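Local coordinates for putative ABC-transporter ATP-binding protein (Alicyclobacillus acidocaldarius, PDB 1Z47), which probably binds and hydrolyses ATP as the nucleotide-binding subunit of a putative sulfate-importing ABC transporter, at residues S306-C315 with E326-W337; L210-V218 with F227-E235. One frame throughout, in Å; residues are numbered along the deposited sequence.

Contact 1 (S306-C315 with E326-W337)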
ATOM      1  N   SER B 306     -11.610  11.295 -12.844  1.00 42.81           N
ATOM      2  CA  SER B 306     -11.874  11.061 -11.428  1.00 45.65           C
ATOM      3  C   SER B 306     -11.901   9.561 -11.132  1.00 42.85           C
ATOM      4  O   SER B 306     -12.105   8.745 -12.033  1.00 42.96           O
ATOM      5  CB  SER B 306     -13.215  11.694 -11.025  1.00 46.95           C
ATOM      6  OG  SER B 306     -13.088  13.068 -10.656  1.00 53.38           O
ATOM      7  N   ALA B 307     -11.665   9.206  -9.871  1.00 42.00           N
ATOM      8  CA  ALA B 307     -11.686   7.809  -9.439  1.00 42.35           C
ATOM      9  C   ALA B 307     -12.262   7.767  -8.027  1.00 38.52           C
ATOM     10  O   ALA B 307     -11.783   8.440  -7.124  1.00 37.88           O
ATOM     11  CB  ALA B 307     -10.264   7.201  -9.457  1.00 39.07           C
ATOM     12  N   PHE B 308     -13.315   6.977  -7.858  1.00 40.36           N
ATOM     13  CA  PHE B 308     -13.958   6.847  -6.567  1.00 37.04           C
ATOM     14  C   PHE B 308     -13.087   5.982  -5.663  1.00 34.70           C
ATOM     15  O   PHE B 308     -12.839   4.818  -5.973  1.00 32.31           O
ATOM     16  CB  PHE B 308     -15.330   6.186  -6.734  1.00 40.33           C
ATOM     17  CG  PHE B 308     -16.063   6.011  -5.445  1.00 45.50           C
ATOM     18  CD1 PHE B 308     -16.483   7.117  -4.717  1.00 46.17           C
ATOM     19  CD2 PHE B 308     -16.276   4.741  -4.914  1.00 44.78           C
ATOM     20  CE1 PHE B 308     -17.098   6.969  -3.474  1.00 50.05           C
ATOM     21  CE2 PHE B 308     -16.892   4.583  -3.668  1.00 46.75           C
ATOM     22  CZ  PHE B 308     -17.302   5.695  -2.948  1.00 43.97           C
ATOM     23  N   LYS B 309     -12.655   6.511  -4.527  1.00 32.29           N
ATOM     24  CA  LYS B 309     -11.804   5.692  -3.665  1.00 36.67           C
ATOM     25  C   LYS B 309     -12.416   5.350  -2.310  1.00 39.22           C
ATOM     26  O   LYS B 309     -11.722   4.940  -1.384  1.00 41.98           O
ATOM     27  CB  LYS B 309     -10.435   6.367  -3.514  1.00 43.59           C
ATOM     28  CG  LYS B 309      -9.724   6.528  -4.882  1.00 41.98           C
ATOM     29  CD  LYS B 309      -8.266   6.863  -4.728  1.00 48.83           C
ATOM     30  CE  LYS B 309      -7.490   5.682  -4.179  1.00 43.31           C
ATOM     31  NZ  LYS B 309      -6.088   6.071  -3.900  1.00 45.89           N
ATOM     32  N   GLY B 310     -13.731   5.508  -2.204  1.00 42.38           N
ATOM     33  CA  GLY B 310     -14.424   5.186  -0.966  1.00 42.67           C
ATOM     34  C   GLY B 310     -14.710   6.373  -0.079  1.00 45.07           C
ATOM     35  O   GLY B 310     -15.789   6.953  -0.138  1.00 50.77           O
ATOM     36  N   SER B 311     -13.738   6.728   0.753  1.00 48.02           N
ATOM     37  CA  SER B 311     -13.864   7.860   1.663  1.00 49.00           C
ATOM     38  C   SER B 311     -13.726   9.188   0.931  1.00 48.36           C
ATOM     39  O   SER B 311     -14.002  10.243   1.498  1.00 48.63           O
ATOM     40  CB  SER B 311     -12.781   7.790   2.740  1.00 52.84           C
ATOM     41  OG  SER B 311     -12.620   9.052   3.358  1.00 56.85           O
ATOM     42  N   TYR B 312     -13.280   9.130  -0.321  1.00 46.90           N
ATOM     43  CA  TYR B 312     -13.094  10.344  -1.111  1.00 44.88           C
ATOM     44  C   TYR B 312     -12.945   9.984  -2.572  1.00 43.31           C
ATOM     45  O   TYR B 312     -12.667   8.832  -2.914  1.00 44.75           O
ATOM     46  CB  TYR B 312     -11.836  11.089  -0.632  1.00 39.88           C
ATOM     47  CG  TYR B 312     -10.542  10.397  -1.009  1.00 40.76           C
ATOM     48  CD1 TYR B 312      -9.948  10.628  -2.250  1.00 36.28           C
ATOM     49  CD2 TYR B 312      -9.952   9.445  -0.161  1.00 42.52           C
ATOM     50  CE1 TYR B 312      -8.802   9.935  -2.652  1.00 37.31           C
ATOM     51  CE2 TYR B 312      -8.794   8.736  -0.562  1.00 44.30           C
ATOM     52  CZ  TYR B 312      -8.233   8.992  -1.813  1.00 44.02           C
ATOM     53  OH  TYR B 312      -7.118   8.299  -2.240  1.00 41.05           O
ATOM     54  N   SER B 313     -13.152  10.974  -3.433  1.00 40.15           N
ATOM     55  CA  SER B 313     -13.010  10.797  -4.857  1.00 41.22           C
ATOM     56  C   SER B 313     -11.723  11.517  -5.292  1.00 41.98           C
ATOM     57  O   SER B 313     -11.471  12.666  -4.902  1.00 42.28           O
ATOM     58  CB  SER B 313     -14.218  11.396  -5.584  1.00 42.77           C
ATOM     59  OG  SER B 313     -14.143  11.197  -6.994  1.00 46.96           O
ATOM     60  N   ALA B 314     -10.907  10.837  -6.082  1.00 40.91           N
ATOM     61  CA  ALA B 314      -9.667  11.434  -6.545  1.00 45.45           C
ATOM     62  C   ALA B 314      -9.942  12.102  -7.879  1.00 44.07           C
ATOM     63  O   ALA B 314     -10.536  11.503  -8.777  1.00 49.10           O
ATOM     64  CB  ALA B 314      -8.577  10.368  -6.701  1.00 43.14           C
ATOM     65  N   CYS B 315      -9.514  13.349  -8.000  1.00 43.20           N
ATOM     66  CA  CYS B 315      -9.716  14.062  -9.243  1.00 42.43           C
ATOM     67  C   CYS B 315      -8.414  14.660  -9.787  1.00 41.34           C
ATOM     68  O   CYS B 315      -7.748  15.444  -9.112  1.00 39.80           O
ATOM     69  CB  CYS B 315     -10.755  15.165  -9.029  1.00 42.72           C
ATOM     70  SG  CYS B 315     -11.273  15.974 -10.568  1.00 49.94           S
ATOM     71  N   GLU B 326      -3.437  16.583  -8.484  1.00 37.11           N
ATOM     72  CA  GLU B 326      -4.305  15.565  -7.915  1.00 37.82           C
ATOM     73  C   GLU B 326      -5.042  16.240  -6.769  1.00 34.26           C
ATOM     74  O   GLU B 326      -4.440  16.853  -5.896  1.00 37.19           O
ATOM     75  CB  GLU B 326      -3.531  14.351  -7.370  1.00 38.98           C
ATOM     76  CG  GLU B 326      -4.492  13.284  -6.799  1.00 43.42           C
ATOM     77  CD  GLU B 326      -3.806  12.002  -6.338  1.00 44.30           C
ATOM     78  OE1 GLU B 326      -2.629  11.784  -6.689  1.00 45.92           O
ATOM     79  OE2 GLU B 326      -4.462  11.204  -5.635  1.00 41.65           O
ATOM     80  N   VAL B 327      -6.359  16.132  -6.801  1.00 36.47           N
ATOM     81  CA  VAL B 327      -7.203  16.737  -5.791  1.00 35.99           C
ATOM     82  C   VAL B 327      -8.118  15.666  -5.196  1.00 34.86           C
ATOM     83  O   VAL B 327      -8.593  14.788  -5.913  1.00 36.78           O
ATOM     84  CB  VAL B 327      -8.098  17.852  -6.422  1.00 40.93           C
ATOM     85  CG1 VAL B 327      -9.066  18.421  -5.359  1.00 40.62           C
ATOM     86  CG2 VAL B 327      -7.208  18.975  -7.028  1.00 36.46           C
ATOM     87  N   HIS B 328      -8.373  15.759  -3.895  1.00 39.64           N
ATOM     88  CA  HIS B 328      -9.255  14.806  -3.228  1.00 42.50           C
ATOM     89  C   HIS B 328     -10.536  15.519  -2.799  1.00 40.29           C
ATOM     90  O   HIS B 328     -10.491  16.427  -1.980  1.00 44.56           O
ATOM     91  CB  HIS B 328      -8.549  14.189  -2.009  1.00 41.90           C
ATOM     92  CG  HIS B 328      -7.441  13.243  -2.370  1.00 36.35           C
ATOM     93  ND1 HIS B 328      -6.676  12.593  -1.427  1.00 35.94           N
ATOM     94  CD2 HIS B 328      -6.993  12.816  -3.578  1.00 34.99           C
ATOM     95  CE1 HIS B 328      -5.802  11.809  -2.038  1.00 38.27           C
ATOM     96  NE2 HIS B 328      -5.974  11.925  -3.344  1.00 35.31           N
ATOM     97  N   VAL B 329     -11.672  15.131  -3.369  1.00 45.12           N
ATOM     98  CA  VAL B 329     -12.938  15.767  -2.979  1.00 48.66           C
ATOM     99  C   VAL B 329     -13.792  14.779  -2.180  1.00 49.07           C
ATOM    100  O   VAL B 329     -13.705  13.576  -2.401  1.00 48.55           O
ATOM    101  CB  VAL B 329     -13.731  16.252  -4.202  1.00 44.86           C
ATOM    102  CG1 VAL B 329     -12.893  17.242  -5.007  1.00 50.91           C
ATOM    103  CG2 VAL B 329     -14.126  15.078  -5.075  1.00 52.94           C
ATOM    104  N   PRO B 330     -14.632  15.276  -1.244  1.00 53.09           N
ATOM    105  CA  PRO B 330     -15.496  14.416  -0.419  1.00 52.49           C
ATOM    106  C   PRO B 330     -16.338  13.405  -1.202  1.00 53.29           C
ATOM    107  O   PRO B 330     -16.734  13.663  -2.340  1.00 51.27           O
ATOM    108  CB  PRO B 330     -16.358  15.422   0.342  1.00 52.49           C
ATOM    109  CG  PRO B 330     -16.407  16.601  -0.582  1.00 56.34           C
ATOM    110  CD  PRO B 330     -14.974  16.694  -1.041  1.00 54.06           C
ATOM    111  N   SER B 331     -16.594  12.246  -0.598  1.00 54.79           N
ATOM    112  CA  SER B 331     -17.402  11.214  -1.255  1.00 60.45           C
ATOM    113  C   SER B 331     -18.708  11.817  -1.756  1.00 60.70           C
ATOM    114  O   SER B 331     -19.252  11.405  -2.787  1.00 60.83           O
ATOM    115  CB  SER B 331     -17.717  10.078  -0.286  1.00 61.30           C
ATOM    116  OG  SER B 331     -16.531   9.438   0.150  1.00 66.91           O
ATOM    117  N   ALA B 332     -19.199  12.803  -1.016  1.00 62.94           N
ATOM    118  CA  ALA B 332     -20.436  13.488  -1.367  1.00 67.85           C
ATOM    119  C   ALA B 332     -20.345  14.243  -2.700  1.00 69.68           C
ATOM    120  O   ALA B 332     -21.273  14.966  -3.065  1.00 71.35           O
ATOM    121  CB  ALA B 332     -20.819  14.455  -0.242  1.00 68.58           C
ATOM    122  N   ASP B 333     -19.240  14.078  -3.424  1.00 69.85           N
ATOM    123  CA  ASP B 333     -19.055  14.761  -4.707  1.00 71.08           C
ATOM    124  C   ASP B 333     -18.521  13.812  -5.772  1.00 71.42           C
ATOM    125  O   ASP B 333     -17.947  14.245  -6.776  1.00 71.03           O
ATOM    126  CB  ASP B 333     -18.078  15.937  -4.554  1.00 73.34           C
ATOM    127  CG  ASP B 333     -18.704  17.147  -3.867  1.00 76.32           C
ATOM    128  OD1 ASP B 333     -19.768  17.616  -4.328  1.00 77.62           O
ATOM    129  OD2 ASP B 333     -18.130  17.638  -2.875  1.00 77.83           O
ATOM    130  N   ARG B 334     -18.728  12.518  -5.555  1.00 69.58           N
ATOM    131  CA  ARG B 334     -18.237  11.501  -6.474  1.00 69.43           C
ATOM    132  C   ARG B 334     -18.648  11.695  -7.921  1.00 67.92           C
ATOM    133  O   ARG B 334     -17.950  11.231  -8.817  1.00 65.32           O
ATOM    134  CB  ARG B 334     -18.684  10.109  -6.019  1.00 72.56           C
ATOM    135  CG  ARG B 334     -20.143   9.802  -6.298  1.00 74.31           C
ATOM    136  CD  ARG B 334     -20.575   8.529  -5.610  1.00 77.03           C
ATOM    137  NE  ARG B 334     -20.319   8.585  -4.173  1.00 79.42           N
ATOM    138  CZ  ARG B 334     -20.723   7.667  -3.301  1.00 79.38           C
ATOM    139  NH1 ARG B 334     -21.411   6.613  -3.717  1.00 78.86           N
ATOM    140  NH2 ARG B 334     -20.432   7.803  -2.013  1.00 80.02           N
ATOM    141  N   HIS B 335     -19.775  12.367  -8.155  1.00 67.20           N
ATOM    142  CA  HIS B 335     -20.272  12.578  -9.515  1.00 68.40           C
ATOM    143  C   HIS B 335     -20.235  14.022 -10.001  1.00 67.23           C
ATOM    144  O   HIS B 335     -20.713  14.324 -11.094  1.00 64.70           O
ATOM    145  CB  HIS B 335     -21.709  12.057  -9.625  1.00 72.89           C
ATOM    146  CG  HIS B 335     -21.801  10.578  -9.840  1.00 78.59           C
ATOM    147  ND1 HIS B 335     -21.494   9.981 -11.044  1.00 80.55           N
ATOM    148  CD2 HIS B 335     -22.142   9.573  -8.997  1.00 79.81           C
ATOM    149  CE1 HIS B 335     -21.640   8.672 -10.936  1.00 81.47           C
ATOM    150  NE2 HIS B 335     -22.032   8.399  -9.703  1.00 83.61           N
ATOM    151  N   ARG B 336     -19.649  14.905  -9.203  1.00 66.52           N
ATOM    152  CA  ARG B 336     -19.587  16.321  -9.550  1.00 65.45           C
ATOM    153  C   ARG B 336     -18.657  16.770 -10.682  1.00 65.20           C
ATOM    154  O   ARG B 336     -18.967  17.740 -11.383  1.00 67.16           O
ATOM    155  CB  ARG B 336     -19.262  17.138  -8.298  1.00 66.27           C
ATOM    156  CG  ARG B 336     -19.308  18.633  -8.536  1.00 65.11           C
ATOM    157  CD  ARG B 336     -19.122  19.409  -7.256  1.00 64.32           C
ATOM    158  NE  ARG B 336     -19.200  20.843  -7.503  1.00 64.86           N
ATOM    159  CZ  ARG B 336     -19.076  21.772  -6.558  1.00 68.60           C
ATOM    160  NH1 ARG B 336     -18.871  21.423  -5.292  1.00 66.01           N
ATOM    161  NH2 ARG B 336     -19.152  23.056  -6.880  1.00 67.81           N
ATOM    162  N   TRP B 337     -17.531  16.088 -10.874  1.00 61.54           N
ATOM    163  CA  TRP B 337     -16.584  16.500 -11.913  1.00 59.38           C
ATOM    164  C   TRP B 337     -16.361  15.472 -13.006  1.00 59.88           C
ATOM    165  O   TRP B 337     -15.860  14.379 -12.747  1.00 59.42           O
ATOM    166  CB  TRP B 337     -15.241  16.846 -11.277  1.00 56.90           C
ATOM    167  CG  TRP B 337     -15.371  17.721 -10.083  1.00 51.53           C
ATOM    168  CD1 TRP B 337     -15.111  17.383  -8.788  1.00 51.72           C
ATOM    169  CD2 TRP B 337     -15.822  19.074 -10.063  1.00 51.03           C
ATOM    170  NE1 TRP B 337     -15.374  18.444  -7.959  1.00 51.49           N
ATOM    171  CE2 TRP B 337     -15.813  19.497  -8.715  1.00 51.39           C
ATOM    172  CE3 TRP B 337     -16.236  19.972 -11.051  1.00 50.76           C
ATOM    173  CZ2 TRP B 337     -16.201  20.779  -8.330  1.00 53.65           C
ATOM    174  CZ3 TRP B 337     -16.623  21.247 -10.666  1.00 47.99           C
ATOM    175  CH2 TRP B 337     -16.602  21.637  -9.321  1.00 53.55           C
TER
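Ser-331 OG donates to Gly-310 O at 2.6 Å, arriving tilted 24° from the carbonyl plane, and so ties the 309-311 turn to the 3-10 segment 331-332. The strands pair antiparallel: Ser-313 N meets Val-329 O at 2.9 Å and Cys-315 N meets Val-327 O at 2.7 Å, each bond returned by the partner's N-H. On the face carrying Ala-314, Tyr-312 and His-328 stack face to face, centroids 4.1 Å apart and planes 25° from parallel. Tyr-312 CG sits between its backbone N and carbonyl carbon (chi1 72°), which brings CE1 over the centre of the imidazole. His-328 NE2 donates to Glu-326 OE2 at 2.8 Å, nearly in its ring plane, which, with the stack, probably holds the ring's rotation. With an alanine here, one face of the Tyr-312 ring would probably lose its stacking partner and Glu-326 OE2 this donor. Arg-334, bent at chi3, presents one face of its guanidinium to Phe-308 CE1, the planes steeply inclined; its NH1 and NH2 reach Glu-231 and Glu-235 of the second subunit. Within the C-terminal sheet, strand 312-319 lies between 301-308 and outermost 324-330; Val-327 packs on Val-289 of strand 289-293, and Trp-337 on Leu-291.

Contact 2 (L210-V218 with F227-E235)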
ATOM      1  N   LEU B 210       2.853   6.036   9.620  1.00 35.25           N
ATOM      2  CA  LEU B 210       1.894   6.860  10.362  1.00 37.52           C
ATOM      3  C   LEU B 210       0.936   6.000  11.170  1.00 40.28           C
ATOM      4  O   LEU B 210       0.515   6.367  12.274  1.00 36.20           O
ATOM      5  CB  LEU B 210       1.047   7.725   9.419  1.00 32.37           C
ATOM      6  CG  LEU B 210       1.728   8.798   8.556  1.00 37.82           C
ATOM      7  CD1 LEU B 210       0.684   9.369   7.577  1.00 38.24           C
ATOM      8  CD2 LEU B 210       2.323   9.906   9.424  1.00 33.17           C
ATOM      9  N   GLU B 211       0.578   4.859  10.599  1.00 39.21           N
ATOM     10  CA  GLU B 211      -0.366   3.967  11.236  1.00 39.98           C
ATOM     11  C   GLU B 211       0.075   3.283  12.519  1.00 42.44           C
ATOM     12  O   GLU B 211      -0.706   3.191  13.475  1.00 43.66           O
ATOM     13  CB  GLU B 211      -0.788   2.886  10.262  1.00 43.84           C
ATOM     14  CG  GLU B 211      -1.547   1.779  10.950  1.00 48.33           C
ATOM     15  CD  GLU B 211      -2.983   1.692  10.513  1.00 51.15           C
ATOM     16  OE1 GLU B 211      -3.582   2.731  10.148  1.00 57.74           O
ATOM     17  OE2 GLU B 211      -3.515   0.570  10.553  1.00 54.41           O
ATOM     18  N   VAL B 212       1.306   2.783  12.551  1.00 38.57           N
ATOM     19  CA  VAL B 212       1.732   2.064  13.739  1.00 40.71           C
ATOM     20  C   VAL B 212       2.830   2.664  14.596  1.00 39.47           C
ATOM     21  O   VAL B 212       2.957   2.281  15.749  1.00 38.59           O
ATOM     22  CB  VAL B 212       2.142   0.602  13.389  1.00 42.24           C
ATOM     23  CG1 VAL B 212       1.000  -0.111  12.657  1.00 45.85           C
ATOM     24  CG2 VAL B 212       3.377   0.600  12.549  1.00 36.66           C
ATOM     25  N   ALA B 213       3.605   3.609  14.073  1.00 37.57           N
ATOM     26  CA  ALA B 213       4.708   4.157  14.877  1.00 36.57           C
ATOM     27  C   ALA B 213       4.362   5.264  15.870  1.00 33.14           C
ATOM     28  O   ALA B 213       3.459   6.081  15.632  1.00 34.94           O
ATOM     29  CB  ALA B 213       5.824   4.630  13.956  1.00 36.26           C
ATOM     30  N   ASP B 214       5.081   5.270  16.994  1.00 37.82           N
ATOM     31  CA  ASP B 214       4.923   6.320  18.005  1.00 33.81           C
ATOM     32  C   ASP B 214       5.636   7.544  17.425  1.00 33.11           C
ATOM     33  O   ASP B 214       5.107   8.655  17.459  1.00 41.32           O
ATOM     34  CB  ASP B 214       5.559   5.881  19.320  1.00 39.11           C
ATOM     35  CG  ASP B 214       4.798   4.731  19.966  1.00 32.04           C
ATOM     36  OD1 ASP B 214       5.431   3.727  20.331  1.00 40.56           O
ATOM     37  OD2 ASP B 214       3.576   4.865  20.102  1.00 36.68           O
ATOM     38  N   ARG B 215       6.834   7.320  16.901  1.00 32.82           N
ATOM     39  CA  ARG B 215       7.615   8.361  16.222  1.00 38.26           C
ATOM     40  C   ARG B 215       8.291   7.770  14.984  1.00 37.42           C
ATOM     41  O   ARG B 215       8.648   6.588  14.933  1.00 34.43           O
ATOM     42  CB  ARG B 215       8.682   8.995  17.129  1.00 34.88           C
ATOM     43  CG  ARG B 215       8.095   9.966  18.172  1.00 40.86           C
ATOM     44  CD  ARG B 215       9.192  10.744  18.852  1.00 43.99           C
ATOM     45  NE  ARG B 215      10.101   9.858  19.565  1.00 42.35           N
ATOM     46  CZ  ARG B 215      11.329  10.186  19.929  1.00 46.19           C
ATOM     47  NH1 ARG B 215      11.807  11.398  19.633  1.00 45.15           N
ATOM     48  NH2 ARG B 215      12.071   9.314  20.598  1.00 40.98           N
ATOM     49  N   VAL B 216       8.492   8.625  13.999  1.00 39.51           N
ATOM     50  CA  VAL B 216       9.073   8.215  12.730  1.00 38.40           C
ATOM     51  C   VAL B 216      10.419   8.872  12.479  1.00 37.69           C
ATOM     52  O   VAL B 216      10.560  10.093  12.636  1.00 40.06           O
ATOM     53  CB  VAL B 216       8.115   8.610  11.585  1.00 39.72           C
ATOM     54  CG1 VAL B 216       8.657   8.143  10.230  1.00 37.83           C
ATOM     55  CG2 VAL B 216       6.738   8.019  11.860  1.00 43.22           C
ATOM     56  N   LEU B 217      11.397   8.053  12.104  1.00 33.20           N
ATOM     57  CA  LEU B 217      12.716   8.529  11.763  1.00 34.96           C
ATOM     58  C   LEU B 217      12.806   8.541  10.214  1.00 35.91           C
ATOM     59  O   LEU B 217      12.948   7.494   9.577  1.00 36.35           O
ATOM     60  CB  LEU B 217      13.783   7.603  12.344  1.00 36.51           C
ATOM     61  CG  LEU B 217      15.191   8.175  12.219  1.00 39.80           C
ATOM     62  CD1 LEU B 217      15.370   9.250  13.286  1.00 44.13           C
ATOM     63  CD2 LEU B 217      16.226   7.092  12.401  1.00 43.57           C
ATOM     64  N   VAL B 218      12.702   9.722   9.619  1.00 35.59           N
ATOM     65  CA  VAL B 218      12.777   9.833   8.166  1.00 33.24           C
ATOM     66  C   VAL B 218      14.243   9.904   7.719  1.00 38.29           C
ATOM     67  O   VAL B 218      15.025  10.772   8.150  1.00 37.46           O
ATOM     68  CB  VAL B 218      11.996  11.076   7.677  1.00 35.79           C
ATOM     69  CG1 VAL B 218      11.755  11.011   6.161  1.00 31.07           C
ATOM     70  CG2 VAL B 218      10.689  11.182   8.428  1.00 37.34           C
ATOM     71  N   PHE B 227      12.728  13.491  12.986  1.00 38.01           N
ATOM     72  CA  PHE B 227      12.389  12.420  13.910  1.00 41.98           C
ATOM     73  C   PHE B 227      11.265  12.987  14.759  1.00 43.24           C
ATOM     74  O   PHE B 227      11.497  13.814  15.636  1.00 45.95           O
ATOM     75  CB  PHE B 227      13.630  12.071  14.743  1.00 44.25           C
ATOM     76  CG  PHE B 227      13.446  10.896  15.671  1.00 45.81           C
ATOM     77  CD1 PHE B 227      12.652   9.803  15.301  1.00 46.33           C
ATOM     78  CD2 PHE B 227      14.089  10.872  16.907  1.00 47.20           C
ATOM     79  CE1 PHE B 227      12.503   8.703  16.156  1.00 47.40           C
ATOM     80  CE2 PHE B 227      13.945   9.778  17.769  1.00 50.62           C
ATOM     81  CZ  PHE B 227      13.149   8.694  17.387  1.00 49.80           C
ATOM     82  N   GLY B 228      10.036  12.586  14.457  1.00 41.39           N
ATOM     83  CA  GLY B 228       8.895  13.095  15.186  1.00 41.51           C
ATOM     84  C   GLY B 228       7.666  12.205  15.106  1.00 44.27           C
ATOM     85  O   GLY B 228       7.695  11.143  14.479  1.00 41.44           O
ATOM     86  N   THR B 229       6.581  12.643  15.745  1.00 40.59           N
ATOM     87  CA  THR B 229       5.342  11.888  15.737  1.00 41.58           C
ATOM     88  C   THR B 229       4.693  11.972  14.368  1.00 44.10           C
ATOM     89  O   THR B 229       5.036  12.835  13.566  1.00 42.54           O
ATOM     90  CB  THR B 229       4.332  12.451  16.708  1.00 40.37           C
ATOM     91  OG1 THR B 229       3.912  13.730  16.232  1.00 40.37           O
ATOM     92  CG2 THR B 229       4.927  12.574  18.126  1.00 42.46           C
ATOM     93  N   PRO B 230       3.735  11.076  14.088  1.00 43.29           N
ATOM     94  CA  PRO B 230       3.036  11.062  12.801  1.00 45.47           C
ATOM     95  C   PRO B 230       2.477  12.443  12.479  1.00 49.12           C
ATOM     96  O   PRO B 230       2.581  12.927  11.348  1.00 50.63           O
ATOM     97  CB  PRO B 230       1.923  10.036  13.032  1.00 46.28           C
ATOM     98  CG  PRO B 230       2.607   9.019  13.873  1.00 40.23           C
ATOM     99  CD  PRO B 230       3.349   9.901  14.895  1.00 47.23           C
ATOM    100  N   GLU B 231       1.879  13.080  13.480  1.00 47.26           N
ATOM    101  CA  GLU B 231       1.310  14.392  13.264  1.00 44.82           C
ATOM    102  C   GLU B 231       2.425  15.389  13.000  1.00 42.95           C
ATOM    103  O   GLU B 231       2.311  16.215  12.102  1.00 46.36           O
ATOM    104  CB  GLU B 231       0.475  14.834  14.464  1.00 47.86           C
ATOM    105  CG  GLU B 231      -0.335  16.077  14.148  1.00 57.78           C
ATOM    106  CD  GLU B 231      -1.181  16.548  15.308  1.00 62.38           C
ATOM    107  OE1 GLU B 231      -1.765  17.653  15.197  1.00 62.07           O
ATOM    108  OE2 GLU B 231      -1.261  15.814  16.316  1.00 63.14           O
ATOM    109  N   GLU B 232       3.510  15.287  13.763  1.00 39.78           N
ATOM    110  CA  GLU B 232       4.631  16.180  13.582  1.00 44.28           C
ATOM    111  C   GLU B 232       5.162  16.124  12.146  1.00 45.43           C
ATOM    112  O   GLU B 232       5.191  17.150  11.453  1.00 41.94           O
ATOM    113  CB  GLU B 232       5.741  15.849  14.589  1.00 46.51           C
ATOM    114  CG  GLU B 232       5.482  16.503  15.955  1.00 49.70           C
ATOM    115  CD  GLU B 232       6.403  16.042  17.076  1.00 50.84           C
ATOM    116  OE1 GLU B 232       6.256  16.591  18.194  1.00 53.60           O
ATOM    117  OE2 GLU B 232       7.257  15.150  16.867  1.00 45.91           O
ATOM    118  N   VAL B 233       5.549  14.933  11.687  1.00 38.63           N
ATOM    119  CA  VAL B 233       6.098  14.817  10.336  1.00 40.39           C
ATOM    120  C   VAL B 233       5.114  15.155   9.220  1.00 38.41           C
ATOM    121  O   VAL B 233       5.537  15.573   8.146  1.00 40.04           O
ATOM    122  CB  VAL B 233       6.710  13.419  10.081  1.00 39.22           C
ATOM    123  CG1 VAL B 233       7.887  13.215  11.006  1.00 38.50           C
ATOM    124  CG2 VAL B 233       5.654  12.329  10.274  1.00 35.84           C
ATOM    125  N   TYR B 234       3.813  15.008   9.475  1.00 36.76           N
ATOM    126  CA  TYR B 234       2.794  15.306   8.471  1.00 38.54           C
ATOM    127  C   TYR B 234       2.388  16.781   8.426  1.00 41.15           C
ATOM    128  O   TYR B 234       2.267  17.370   7.345  1.00 35.88           O
ATOM    129  CB  TYR B 234       1.527  14.470   8.723  1.00 31.40           C
ATOM    130  CG  TYR B 234       0.446  14.596   7.650  1.00 36.70           C
ATOM    131  CD1 TYR B 234       0.340  13.666   6.607  1.00 35.71           C
ATOM    132  CD2 TYR B 234      -0.487  15.627   7.696  1.00 39.26           C
ATOM    133  CE1 TYR B 234      -0.676  13.770   5.643  1.00 41.04           C
ATOM    134  CE2 TYR B 234      -1.498  15.733   6.746  1.00 41.63           C
ATOM    135  CZ  TYR B 234      -1.591  14.807   5.725  1.00 34.60           C
ATOM    136  OH  TYR B 234      -2.618  14.920   4.818  1.00 39.23           O
ATOM    137  N   GLU B 235       2.155  17.367   9.599  1.00 40.10           N
ATOM    138  CA  GLU B 235       1.725  18.758   9.659  1.00 43.90           C
ATOM    139  C   GLU B 235       2.859  19.775   9.746  1.00 42.82           C
ATOM    140  O   GLU B 235       2.697  20.906   9.292  1.00 45.03           O
ATOM    141  CB  GLU B 235       0.750  18.944  10.827  1.00 44.57           C
ATOM    142  CG  GLU B 235      -0.521  18.095  10.696  1.00 49.12           C
ATOM    143  CD  GLU B 235      -1.466  18.561   9.593  1.00 54.28           C
ATOM    144  OE1 GLU B 235      -1.001  19.137   8.581  1.00 58.93           O
ATOM    145  OE2 GLU B 235      -2.690  18.336   9.726  1.00 57.62           O
TER
HETATM  146  O   HOH W   1      11.030  13.534  18.241  1.00 48.78           O
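Phe-227 is wedged between Leu-217 and Arg-215. Leu-217 CD1 comes to 3.4 Å from Phe-227 CD1, the two side chains crossing at a slant. Phe-227 CG lies trans to its own backbone N (chi1 -175°), which carries the ring across the neighbouring strand, where CE2 stands over one face of the Arg-215 guanidinium, 3.3 Å from Arg-215 NH1. The two planes are 37° apart, so the overlap is inclined rather than a flat stack. Between the strands, Val-216 and Gly-228 form a hydrogen-bonded antiparallel pair: Val-216 N to Gly-228 O is short at 2.7 Å and nearly straight (174°), while the return bond from Gly-228 N to Val-216 O is 3.1 Å. The tightly packed part is the buried cluster of Leu-210, Val-216, Leu-217, Val-218 and Val-233. At its end Leu-210 CD2 slides past Pro-230 CB at 3.6 Å, and Pro-230 CG rests 3.5 Å from Ala-213 O; Val-233 extends this apolar patch toward Val-218.

Against this stands the partly exposed rim of Asp-214, Thr-229 and the end of Arg-215. There Arg-215 NH1 and Phe-227 O are joined not directly but through water 1, each 2.7 Å from its oxygen, and Thr-229 and Glu-232 form a capping box, Thr-229 OG1 accepting from Glu-232 N and Glu-232 OE2 from Thr-229 N, at the start of helix 230-235. The guanidinium is further fixed by a salt bridge from NE to Glu-42 and a bond from NH2 to Gln-37 O. Apolar groups thus hold the helix ends together, while the arginine, its charge probably balanced by Glu-42, reaches across from strand 215-220 to Phe-227 on the outermost strand, using its face for the phenylalanine and its N-H groups for carboxylate, carbonyl and water.

From the N terminus, contact 2 comes first: it closes the excursion 219-226, the far end of the hairpin of strands 215-220 and 223-228, at the edge of the mixed ATPase sheet, and joins helices 206-212 and 230-235. Contact 1 opens only later, closing the hairpin 312-319/324-330 in the C-terminal sheet. The two loops therefore stand in series, neither nesting nor crossing. Within one chain their centres are about 27 Å apart and their nearest atoms about 8 Å, without touching. The tie runs between subunits instead: Lys-309 of contact 1 forms a salt bridge with Glu-211 of the second subunit, and Phe-308 meets Tyr-234 of that subunit edge-to-face, linking C-terminal domain to ATPase domain.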